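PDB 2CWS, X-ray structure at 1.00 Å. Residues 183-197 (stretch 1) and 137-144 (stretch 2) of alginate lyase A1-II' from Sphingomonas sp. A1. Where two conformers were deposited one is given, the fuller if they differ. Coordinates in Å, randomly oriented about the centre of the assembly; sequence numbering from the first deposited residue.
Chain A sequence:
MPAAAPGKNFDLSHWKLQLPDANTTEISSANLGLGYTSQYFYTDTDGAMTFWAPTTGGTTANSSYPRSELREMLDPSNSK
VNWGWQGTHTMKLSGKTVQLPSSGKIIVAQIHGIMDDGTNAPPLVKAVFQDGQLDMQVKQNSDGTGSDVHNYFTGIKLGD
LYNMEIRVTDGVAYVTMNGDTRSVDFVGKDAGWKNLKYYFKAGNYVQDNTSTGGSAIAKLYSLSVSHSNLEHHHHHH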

# COMPACT_ATOMS: atom_id res chain seq x y z
N SER A 183 -6.67 11.56 -12.34
CA SER A 183 -6.03 10.54 -13.19
C SER A 183 -4.68 11.03 -13.68
O SER A 183 -4.44 12.23 -13.84
CB SER A 183 -6.93 10.17 -14.39
OG SER A 183 -6.99 11.25 -15.34
N VAL A 184 -3.83 10.05 -13.93
CA VAL A 184 -2.50 10.24 -14.52
C VAL A 184 -2.26 9.14 -15.55
O VAL A 184 -2.34 7.96 -15.22
CB VAL A 184 -1.41 10.19 -13.44
CG1 VAL A 184 -0.01 10.34 -14.07
CG2 VAL A 184 -1.64 11.26 -12.37
N ASP A 185 -1.93 9.52 -16.79
CA ASP A 185 -1.68 8.54 -17.84
C ASP A 185 -0.19 8.19 -17.78
O ASP A 185 0.64 8.81 -18.38
CB ASP A 185 -2.14 9.10 -19.18
CG ASP A 185 -1.89 8.13 -20.31
OD1 ASP A 185 -1.35 7.05 -20.07
OD2 ASP A 185 -2.29 8.52 -21.45
N PHE A 186 0.13 7.15 -17.00
CA PHE A 186 1.52 6.83 -16.76
C PHE A 186 2.16 6.16 -17.97
O PHE A 186 3.27 6.53 -18.33
CB PHE A 186 1.71 6.02 -15.45
CG PHE A 186 1.02 4.66 -15.39
CD1 PHE A 186 1.71 3.50 -15.70
CD2 PHE A 186 -0.31 4.56 -14.97
CE1 PHE A 186 1.12 2.26 -15.60
CE2 PHE A 186 -0.91 3.33 -14.90
CZ PHE A 186 -0.21 2.15 -15.18
N VAL A 187 1.47 5.24 -18.65
CA VAL A 187 2.07 4.74 -19.88
C VAL A 187 2.25 5.85 -20.91
O VAL A 187 3.24 5.82 -21.67
CB VAL A 187 1.21 3.56 -20.40
CG1 VAL A 187 1.47 3.26 -21.85
CG2 VAL A 187 1.42 2.31 -19.51
N GLY A 188 1.33 6.83 -20.94
CA GLY A 188 1.50 7.95 -21.87
C GLY A 188 2.69 8.80 -21.50
O GLY A 188 3.28 9.47 -22.40
N LYS A 189 3.09 8.86 -20.25
CA LYS A 189 4.31 9.59 -19.85
C LYS A 189 5.57 8.83 -20.21
O LYS A 189 6.52 9.45 -20.72
CB LYS A 189 4.30 9.86 -18.35
CG LYS A 189 5.51 10.63 -17.86
CD LYS A 189 5.70 12.00 -18.49
CE LYS A 189 6.85 12.78 -17.87
NZ LYS A 189 6.84 14.12 -18.66
N ASP A 190 5.57 7.51 -20.01
CA ASP A 190 6.72 6.68 -20.30
C ASP A 190 6.23 5.32 -20.71
O ASP A 190 5.76 4.51 -19.90
CB ASP A 190 7.59 6.60 -19.06
CG ASP A 190 8.80 5.68 -19.23
OD1 ASP A 190 9.43 5.37 -18.19
OD2 ASP A 190 9.13 5.33 -20.36
N ALA A 191 6.45 4.99 -22.01
CA ALA A 191 6.04 3.68 -22.48
C ALA A 191 6.82 2.55 -21.81
O ALA A 191 6.41 1.39 -21.90
CB ALA A 191 6.20 3.56 -23.99
N GLY A 192 7.93 2.90 -21.16
CA GLY A 192 8.64 1.84 -20.40
C GLY A 192 7.83 1.26 -19.28
O GLY A 192 8.18 0.16 -18.81
N TRP A 193 6.77 1.89 -18.83
CA TRP A 193 5.90 1.23 -17.83
C TRP A 193 5.26 -0.03 -18.41
O TRP A 193 4.85 -0.90 -17.65
CB TRP A 193 4.84 2.18 -17.33
CG TRP A 193 5.27 3.28 -16.41
CD1 TRP A 193 5.32 4.61 -16.75
CD2 TRP A 193 5.69 3.18 -15.04
NE1 TRP A 193 5.75 5.37 -15.66
CE2 TRP A 193 5.97 4.48 -14.61
CE3 TRP A 193 5.84 2.11 -14.15
CZ2 TRP A 193 6.40 4.78 -13.31
CZ3 TRP A 193 6.27 2.42 -12.86
CH2 TRP A 193 6.56 3.72 -12.45
N LYS A 194 5.20 -0.19 -19.72
CA LYS A 194 4.69 -1.44 -20.28
C LYS A 194 5.66 -2.59 -20.06
O LYS A 194 5.24 -3.74 -20.25
CB LYS A 194 4.43 -1.30 -21.79
CG LYS A 194 3.32 -0.31 -22.16
CD LYS A 194 3.13 -0.29 -23.66
CE LYS A 194 2.17 0.77 -24.14
NZ LYS A 194 1.86 0.61 -25.60
N ASN A 195 6.90 -2.32 -19.66
CA ASN A 195 7.89 -3.39 -19.40
C ASN A 195 8.00 -3.73 -17.93
O ASN A 195 8.94 -4.45 -17.54
CB ASN A 195 9.27 -2.91 -19.89
CG ASN A 195 9.27 -2.76 -21.42
OD1 ASN A 195 8.64 -3.58 -22.11
ND2 ASN A 195 9.95 -1.72 -21.89
N LEU A 196 7.01 -3.29 -17.14
CA LEU A 196 6.92 -3.66 -15.73
C LEU A 196 5.57 -4.31 -15.50
O LEU A 196 4.61 -4.09 -16.23
CB LEU A 196 7.09 -2.43 -14.84
CG LEU A 196 8.44 -1.76 -14.97
CD1 LEU A 196 8.44 -0.52 -14.06
CD2 LEU A 196 9.59 -2.69 -14.57
N LYS A 197 5.51 -5.09 -14.41
CA LYS A 197 4.25 -5.58 -13.85
C LYS A 197 4.04 -4.88 -12.53
O LYS A 197 4.84 -4.03 -12.10
CB LYS A 197 4.33 -7.09 -13.65
CG LYS A 197 4.80 -7.79 -14.94
CD LYS A 197 3.73 -7.79 -16.01
CE LYS A 197 2.57 -8.71 -15.73
NZ LYS A 197 2.76 -10.19 -15.88
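Stretch 2 137-144: QVKQNSDG

One carboxylate oxygen of stretch 1 holds a single serine of stretch 2 at two points. Asp190 OD1 accepts from the backbone Ser142 N at 2.7 Å and from the side-chain Ser142 OG at 2.8 Å. The N-H angle at the first bond is 169°, so it is nearly straight. The other oxygen works within its own stretch: Asp190 OD2 accepts from Gly192 N at 2.8 Å. Asp190 thus braces the turn that follows the helix while it grips stretch 2.

Stretch 2 starts as the end of a strand, residues 137-139, and continues as loop from Gln140 to Gly144. It follows stretch 1 in the same order. Val138 lies nearest Val184, with CA to CA 7.1 Å. Gln140 pairs with Lys189 at 6.4 Å between CA atoms, and Asn141 with Asp190 at 5.5 Å. Ser142 comes closest, its CA 5.2 Å from the CA of Trp193. The two chains therefore draw together toward the loop end.

At the strand end the contact is apolar. Val184 and Val138 both point toward the opposing stretch, and Val184 CG1 meets Val138 CG1 at 3.8 Å. Next, Gln140 offers its backbone oxygen. Trp193 NE1 donates to Gln140 O at 2.9 Å, with an angle of 175°. This oxygen lies at the ring edge, near the ring plane, where the indole N-H can reach it. Lys189 passes the same oxygen, with Lys189 CG 3.3 Å from Gln140 O.

Ser142 then crosses one face of the Trp193 ring. Its CA is 3.6 Å from the centroid of the six-membered ring and 11° off the ring normal, a CH-pi contact. Ser142 N lies over the same face, 3.5 Å from Trp193 CE2. Ser142 has the p rotamer. Its OG also lies 3.3 Å from Gly192 C. The glycine matters here: a CB at Gly192 would fall 2.6 Å from Ser142 OG, a clash. Leu196 adds an apolar neighbour, with Leu196 CD1 3.9 Å from Ser142 CB.

Lys139 fastens the loop of stretch 2 from within. Its NZ donates to Asn141 O at 2.8 Å and to Asp143 O at 2.8 Å. Lys139 CB also rests 3.9 Å from Trp193 CZ2.

In stretch 1, Asp185 caps the short helix 186-189: Asp185 OD1 accepts from Gly188 N at 2.8 Å. Asp190 leaves the helix, and a 3-10 segment follows at 191-194. Trp193 N donates to Asp190 O at 3.0 Å, tying the ring-bearing residue back to the aspartate. The contact buries 539 Å² in all.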

# COMPACT_ATOMS: atom_id res chain seq x y z
N GLN A 137 0.48 10.15 -4.98
CA GLN A 137 1.65 10.46 -5.81
C GLN A 137 1.77 9.38 -6.89
O GLN A 137 1.72 8.20 -6.58
CB GLN A 137 2.92 10.46 -4.94
CG GLN A 137 2.85 11.55 -3.88
CD GLN A 137 4.05 11.64 -2.95
OE1 GLN A 137 4.12 12.58 -2.10
NE2 GLN A 137 4.97 10.76 -3.02
N VAL A 138 1.91 9.82 -8.13
CA VAL A 138 2.08 8.88 -9.25
C VAL A 138 3.43 9.14 -9.88
O VAL A 138 3.72 10.27 -10.35
CB VAL A 138 0.95 8.99 -10.30
CG1 VAL A 138 1.14 7.93 -11.36
CG2 VAL A 138 -0.42 8.85 -9.65
N LYS A 139 4.29 8.16 -9.89
CA LYS A 139 5.61 8.35 -10.44
C LYS A 139 5.53 8.62 -11.92
O LYS A 139 4.72 8.02 -12.63
CB LYS A 139 6.44 7.09 -10.13
CG LYS A 139 7.94 7.32 -10.43
CD LYS A 139 8.81 6.15 -10.08
CE LYS A 139 10.29 6.45 -10.00
NZ LYS A 139 10.83 7.17 -11.21
N GLN A 140 6.38 9.53 -12.43
CA GLN A 140 6.36 9.85 -13.84
C GLN A 140 6.94 8.73 -14.72
O GLN A 140 6.27 8.25 -15.64
CB GLN A 140 7.18 11.15 -14.12
CG GLN A 140 6.39 12.38 -13.58
CD GLN A 140 7.15 13.66 -13.77
OE1 GLN A 140 6.55 14.66 -14.21
NE2 GLN A 140 8.44 13.68 -13.53
N ASN A 141 8.19 8.32 -14.40
CA ASN A 141 8.92 7.45 -15.30
C ASN A 141 9.23 6.10 -14.62
O ASN A 141 9.42 6.05 -13.39
CB ASN A 141 10.27 8.08 -15.67
CG ASN A 141 10.06 9.36 -16.48
OD1 ASN A 141 9.02 9.54 -17.12
ND2 ASN A 141 11.10 10.17 -16.35
N SER A 142 9.30 5.07 -15.46
CA SER A 142 9.47 3.69 -14.99
C SER A 142 10.87 3.36 -14.52
O SER A 142 11.07 2.26 -14.03
CB SER A 142 9.06 2.73 -16.12
OG SER A 142 9.95 2.84 -17.23
N ASP A 143 11.85 4.22 -14.70
CA ASP A 143 13.21 4.04 -14.30
C ASP A 143 13.57 5.01 -13.15
O ASP A 143 12.65 5.44 -12.42
CB ASP A 143 14.09 4.19 -15.53
CG ASP A 143 14.07 5.55 -16.18
OD1 ASP A 143 14.79 5.74 -17.20
OD2 ASP A 143 13.37 6.39 -15.60
N GLY A 144 14.84 5.35 -13.05
CA GLY A 144 15.32 6.26 -12.04
C GLY A 144 15.39 7.72 -12.46
O GLY A 144 16.17 8.55 -11.96